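PDB 4MT4: CmeC, which forms a trimeric outer membrane channel of the outer membrane factor family and probably carries out the last step of efflux across the outer membrane. Local coordinates for residues E390-K401 / Y414-A425. Numbering follows the deposited sequence.
Sequences EQSYKRIYEIAK and YLEARQNWLNAA
Glu390 packs its CA on Ala424 CB at 3.7 Å, where two antiparallel helices of the periplasmic alpha-helical tunnel of an outer membrane factor pair as a coiled coil. Helices 339-405 and 411-445 form a helical hairpin; their short segments run at 157° between N-to-C directions, with closest axis approach 8.4 Å. The Glu390 chain bends at chi2 (-96°). Its OE2 then accepts a weak but nearly straight bond from Trp421 NE1 at 3.4 Å, near the plane of the indole. Tyr393 lays CD1 on Asn420 CB at 3.6 Å and packs against Ala209 of a second subunit. A water donates to Tyr393 O (2.7 Å) and Ala417 O (2.6 Å), bridging acceptors that cannot bond each other. Lys394 runs extended over one face of Trp421, with CB 3.8 Å from the centroid of the five-membered ring, a CH-pi contact. Tyr397 is a knob among Tyr414, Ala417, Arg418 and Trp421. Its ring is tilted 27° from the six-membered ring of Trp421 and slid aside, so overlap is slight. Arg418 lies alongside the Tyr397 ring, while its NH2 hydrogen-bonds Ala179 O on helix 129-195. Ala400 CB meets Ala417 CB. At Lys401, CA lies 3.6 Å from Tyr414 CE1.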
loop_
_atom_site.group_PDB
_atom_site.type_symbol
_atom_site.label_atom_id
_atom_site.label_comp_id
_atom_site.label_asym_id
_atom_site.label_seq_id
_atom_site.Cartn_x
_atom_site.Cartn_y
_atom_site.Cartn_z
ATOM N N GLU B 390 10.714 25.436 -30.916
ATOM C CA GLU B 390 12.056 24.908 -31.129
ATOM C C GLU B 390 12.653 25.417 -32.441
ATOM O O GLU B 390 13.853 25.691 -32.520
ATOM C CB GLU B 390 12.031 23.376 -31.111
ATOM C CG GLU B 390 13.379 22.720 -31.372
ATOM C CD GLU B 390 13.563 22.321 -32.822
ATOM O OE1 GLU B 390 12.567 21.922 -33.465
ATOM O OE2 GLU B 390 14.705 22.405 -33.321
ATOM N N GLN B 391 11.813 25.547 -33.463
ATOM C CA GLN B 391 12.267 26.039 -34.758
ATOM C C GLN B 391 12.626 27.519 -34.701
ATOM O O GLN B 391 13.587 27.957 -35.330
ATOM C CB GLN B 391 11.203 25.800 -35.829
ATOM C CG GLN B 391 11.164 24.368 -36.333
ATOM C CD GLN B 391 12.520 23.891 -36.815
ATOM O OE1 GLN B 391 13.051 24.390 -37.809
ATOM N NE2 GLN B 391 13.097 22.930 -36.103
ATOM N N SER B 392 11.850 28.287 -33.944
ATOM C CA SER B 392 12.110 29.713 -33.806
ATOM C C SER B 392 13.411 29.955 -33.049
ATOM O O SER B 392 14.249 30.745 -33.483
ATOM C CB SER B 392 10.946 30.406 -33.099
ATOM O OG SER B 392 9.757 30.293 -33.860
ATOM N N TYR B 393 13.582 29.262 -31.926
ATOM C CA TYR B 393 14.789 29.395 -31.113
ATOM C C TYR B 393 16.024 28.878 -31.840
ATOM O O TYR B 393 17.146 29.286 -31.539
ATOM C CB TYR B 393 14.627 28.660 -29.779
ATOM C CG TYR B 393 13.876 29.451 -28.731
ATOM C CD1 TYR B 393 14.454 30.559 -28.123
ATOM C CD2 TYR B 393 12.593 29.087 -28.346
ATOM C CE1 TYR B 393 13.772 31.286 -27.165
ATOM C CE2 TYR B 393 11.903 29.807 -27.387
ATOM C CZ TYR B 393 12.497 30.905 -26.802
ATOM O OH TYR B 393 11.815 31.625 -25.848
ATOM N N LYS B 394 15.821 27.980 -32.797
ATOM C CA LYS B 394 16.929 27.462 -33.589
ATOM C C LYS B 394 17.393 28.497 -34.610
ATOM O O LYS B 394 18.593 28.700 -34.798
ATOM C CB LYS B 394 16.537 26.167 -34.300
ATOM C CG LYS B 394 17.670 25.540 -35.099
ATOM C CD LYS B 394 17.196 24.353 -35.918
ATOM C CE LYS B 394 18.329 23.789 -36.758
ATOM N NZ LYS B 394 17.873 22.694 -37.658
ATOM N N ARG B 395 16.437 29.146 -35.269
ATOM C CA ARG B 395 16.753 30.199 -36.229
ATOM C C ARG B 395 17.421 31.373 -35.526
ATOM O O ARG B 395 18.334 31.993 -36.066
ATOM C CB ARG B 395 15.492 30.666 -36.957
ATOM C CG ARG B 395 15.738 31.753 -37.997
ATOM C CD ARG B 395 16.733 31.293 -39.051
ATOM N NE ARG B 395 17.011 32.329 -40.042
ATOM C CZ ARG B 395 18.232 32.657 -40.459
ATOM N NH1 ARG B 395 19.295 32.031 -39.970
ATOM N NH2 ARG B 395 18.391 33.611 -41.366
ATOM N N ILE B 396 16.951 31.674 -34.319
ATOM C CA ILE B 396 17.558 32.705 -33.485
ATOM C C ILE B 396 19.017 32.368 -33.195
ATOM O O ILE B 396 19.892 33.232 -33.268
ATOM C CB ILE B 396 16.795 32.879 -32.156
ATOM C CG1 ILE B 396 15.406 33.472 -32.408
ATOM C CG2 ILE B 396 17.579 33.766 -31.200
ATOM C CD1 ILE B 396 14.536 33.542 -31.172
ATOM N N TYR B 397 19.271 31.102 -32.878
ATOM C CA TYR B 397 20.627 30.634 -32.612
ATOM C C TYR B 397 21.510 30.726 -33.851
ATOM O O TYR B 397 22.672 31.121 -33.764
ATOM C CB TYR B 397 20.614 29.193 -32.103
ATOM C CG TYR B 397 21.974 28.533 -32.175
ATOM C CD1 TYR B 397 22.973 28.860 -31.268
ATOM C CD2 TYR B 397 22.262 27.591 -33.157
ATOM C CE1 TYR B 397 24.218 28.267 -31.333
ATOM C CE2 TYR B 397 23.506 26.994 -33.230
ATOM C CZ TYR B 397 24.481 27.334 -32.315
ATOM O OH TYR B 397 25.721 26.741 -32.382
ATOM N N GLU B 398 20.957 30.349 -35.001
ATOM C CA GLU B 398 21.707 30.362 -36.251
ATOM C C GLU B 398 22.173 31.770 -36.604
ATOM O O GLU B 398 23.291 31.959 -37.081
ATOM C CB GLU B 398 20.864 29.786 -37.391
ATOM C CG GLU B 398 20.640 28.284 -37.294
ATOM C CD GLU B 398 19.744 27.759 -38.397
ATOM O OE1 GLU B 398 19.001 28.566 -38.992
ATOM O OE2 GLU B 398 19.786 26.541 -38.673
ATOM N N ILE B 399 21.316 32.754 -36.360
ATOM C CA ILE B 399 21.672 34.147 -36.599
ATOM C C ILE B 399 22.667 34.631 -35.547
ATOM O O ILE B 399 23.610 35.358 -35.858
ATOM C CB ILE B 399 20.431 35.061 -36.589
ATOM C CG1 ILE B 399 19.416 34.597 -37.633
ATOM C CG2 ILE B 399 20.825 36.507 -36.851
ATOM C CD1 ILE B 399 18.134 35.403 -37.635
ATOM N N ALA B 400 22.456 34.211 -34.304
ATOM C CA ALA B 400 23.307 34.628 -33.194
ATOM C C ALA B 400 24.728 34.092 -33.339
ATOM O O ALA B 400 25.682 34.710 -32.868
ATOM C CB ALA B 400 22.707 34.179 -31.869
ATOM N N LYS B 401 24.866 32.941 -33.990
ATOM C CA LYS B 401 26.183 32.356 -34.215
ATOM C C LYS B 401 26.943 33.129 -35.286
ATOM O O LYS B 401 28.145 33.361 -35.161
ATOM C CB LYS B 401 26.068 30.883 -34.614
ATOM C CG LYS B 401 27.400 30.251 -34.996
ATOM C CD LYS B 401 27.260 28.775 -35.323
ATOM C CE LYS B 401 28.536 28.233 -35.949
ATOM N NZ LYS B 401 29.734 28.535 -35.117
ATOM N N TYR B 414 25.437 35.073 -26.860
ATOM C CA TYR B 414 25.529 33.923 -27.753
ATOM C C TYR B 414 25.266 32.615 -27.010
ATOM O O TYR B 414 24.539 31.751 -27.499
ATOM C CB TYR B 414 26.901 33.881 -28.430
ATOM C CG TYR B 414 27.174 32.593 -29.173
ATOM C CD1 TYR B 414 26.402 32.222 -30.266
ATOM C CD2 TYR B 414 28.209 31.752 -28.787
ATOM C CE1 TYR B 414 26.648 31.045 -30.947
ATOM C CE2 TYR B 414 28.464 30.576 -29.462
ATOM C CZ TYR B 414 27.680 30.227 -30.541
ATOM O OH TYR B 414 27.928 29.055 -31.221
ATOM N N LEU B 415 25.853 32.480 -25.824
ATOM C CA LEU B 415 25.655 31.295 -24.994
ATOM C C LEU B 415 24.200 31.164 -24.558
ATOM O O LEU B 415 23.669 30.059 -24.454
ATOM C CB LEU B 415 26.566 31.340 -23.766
ATOM C CG LEU B 415 28.072 31.263 -24.019
ATOM C CD1 LEU B 415 28.835 31.319 -22.705
ATOM C CD2 LEU B 415 28.429 30.008 -24.799
ATOM N N GLU B 416 23.567 32.305 -24.304
ATOM C CA GLU B 416 22.170 32.338 -23.892
ATOM C C GLU B 416 21.248 31.848 -25.003
ATOM O O GLU B 416 20.351 31.041 -24.763
ATOM C CB GLU B 416 21.772 33.753 -23.468
ATOM C CG GLU B 416 20.279 33.940 -23.246
ATOM C CD GLU B 416 19.917 35.362 -22.864
ATOM O OE1 GLU B 416 20.739 36.036 -22.209
ATOM O OE2 GLU B 416 18.807 35.808 -23.223
ATOM N N ALA B 417 21.475 32.340 -26.217
ATOM C CA ALA B 417 20.657 31.961 -27.364
ATOM C C ALA B 417 20.780 30.468 -27.647
ATOM O O ALA B 417 19.811 29.814 -28.036
ATOM C CB ALA B 417 21.056 32.770 -28.590
ATOM N N ARG B 418 21.982 29.944 -27.437
ATOM C CA ARG B 418 22.265 28.528 -27.623
ATOM C C ARG B 418 21.593 27.677 -26.545
ATOM O O ARG B 418 21.076 26.595 -26.826
ATOM C CB ARG B 418 23.778 28.302 -27.614
ATOM C CG ARG B 418 24.223 26.854 -27.597
ATOM C CD ARG B 418 25.736 26.775 -27.450
ATOM N NE ARG B 418 26.188 25.449 -27.045
ATOM C CZ ARG B 418 26.632 24.525 -27.888
ATOM N NH1 ARG B 418 26.685 24.784 -29.188
ATOM N NH2 ARG B 418 27.026 23.344 -27.431
ATOM N N GLN B 419 21.595 28.177 -25.314
ATOM C CA GLN B 419 20.949 27.493 -24.198
ATOM C C GLN B 419 19.438 27.455 -24.395
ATOM O O GLN B 419 18.775 26.482 -24.034
ATOM C CB GLN B 419 21.286 28.182 -22.874
ATOM C CG GLN B 419 20.669 27.529 -21.646
ATOM C CD GLN B 419 21.362 26.236 -21.265
ATOM O OE1 GLN B 419 20.895 25.145 -21.592
ATOM N NE2 GLN B 419 22.485 26.352 -20.566
ATOM N N ASN B 420 18.901 28.523 -24.976
ATOM C CA ASN B 420 17.470 28.624 -25.241
ATOM C C ASN B 420 17.004 27.603 -26.272
ATOM O O ASN B 420 15.927 27.023 -26.134
ATOM C CB ASN B 420 17.113 30.037 -25.705
ATOM C CG ASN B 420 17.207 31.058 -24.590
ATOM O OD1 ASN B 420 17.159 30.712 -23.410
ATOM N ND2 ASN B 420 17.336 32.327 -24.959
ATOM N N TRP B 421 17.815 27.390 -27.306
ATOM C CA TRP B 421 17.519 26.378 -28.315
ATOM C C TRP B 421 17.518 24.991 -27.685
ATOM O O TRP B 421 16.633 24.177 -27.952
ATOM C CB TRP B 421 18.530 26.438 -29.461
ATOM C CG TRP B 421 18.324 25.374 -30.505
ATOM C CD1 TRP B 421 17.142 24.789 -30.859
ATOM C CD2 TRP B 421 19.332 24.762 -31.321
ATOM N NE1 TRP B 421 17.352 23.856 -31.846
ATOM C CE2 TRP B 421 18.687 23.820 -32.147
ATOM C CE3 TRP B 421 20.717 24.920 -31.434
ATOM C CZ2 TRP B 421 19.379 23.041 -33.072
ATOM C CZ3 TRP B 421 21.402 24.145 -32.354
ATOM C CH2 TRP B 421 20.732 23.218 -33.161
ATOM N N LEU B 422 18.521 24.733 -26.849
ATOM C CA LEU B 422 18.635 23.464 -26.143
ATOM C C LEU B 422 17.403 23.202 -25.283
ATOM O O LEU B 422 16.847 22.105 -25.299
ATOM C CB LEU B 422 19.892 23.447 -25.273
ATOM C CG LEU B 422 20.135 22.178 -24.455
ATOM C CD1 LEU B 422 20.371 20.987 -25.370
ATOM C CD2 LEU B 422 21.303 22.367 -23.499
ATOM N N ASN B 423 16.982 24.223 -24.540
ATOM C CA ASN B 423 15.788 24.130 -23.708
ATOM C C ASN B 423 14.547 23.834 -24.540
ATOM O O ASN B 423 13.715 23.010 -24.163
ATOM C CB ASN B 423 15.592 25.423 -22.912
ATOM C CG ASN B 423 16.696 25.656 -21.896
ATOM O OD1 ASN B 423 17.658 24.892 -21.823
ATOM N ND2 ASN B 423 16.564 26.719 -21.110
ATOM N N ALA B 424 14.437 24.510 -25.678
ATOM C CA ALA B 424 13.304 24.328 -26.578
ATOM C C ALA B 424 13.338 22.955 -27.242
ATOM O O ALA B 424 12.296 22.357 -27.503
ATOM C CB ALA B 424 13.285 25.428 -27.630
ATOM N N ALA B 425 14.540 22.462 -27.513
ATOM C CA ALA B 425 14.706 21.153 -28.133
ATOM C C ALA B 425 14.318 20.043 -27.163
ATOM O O ALA B 425 13.651 19.077 -27.542
ATOM C CB ALA B 425 16.138 20.966 -28.609
HETATM O O HOH W 1 17.773 30.726 -29.357
#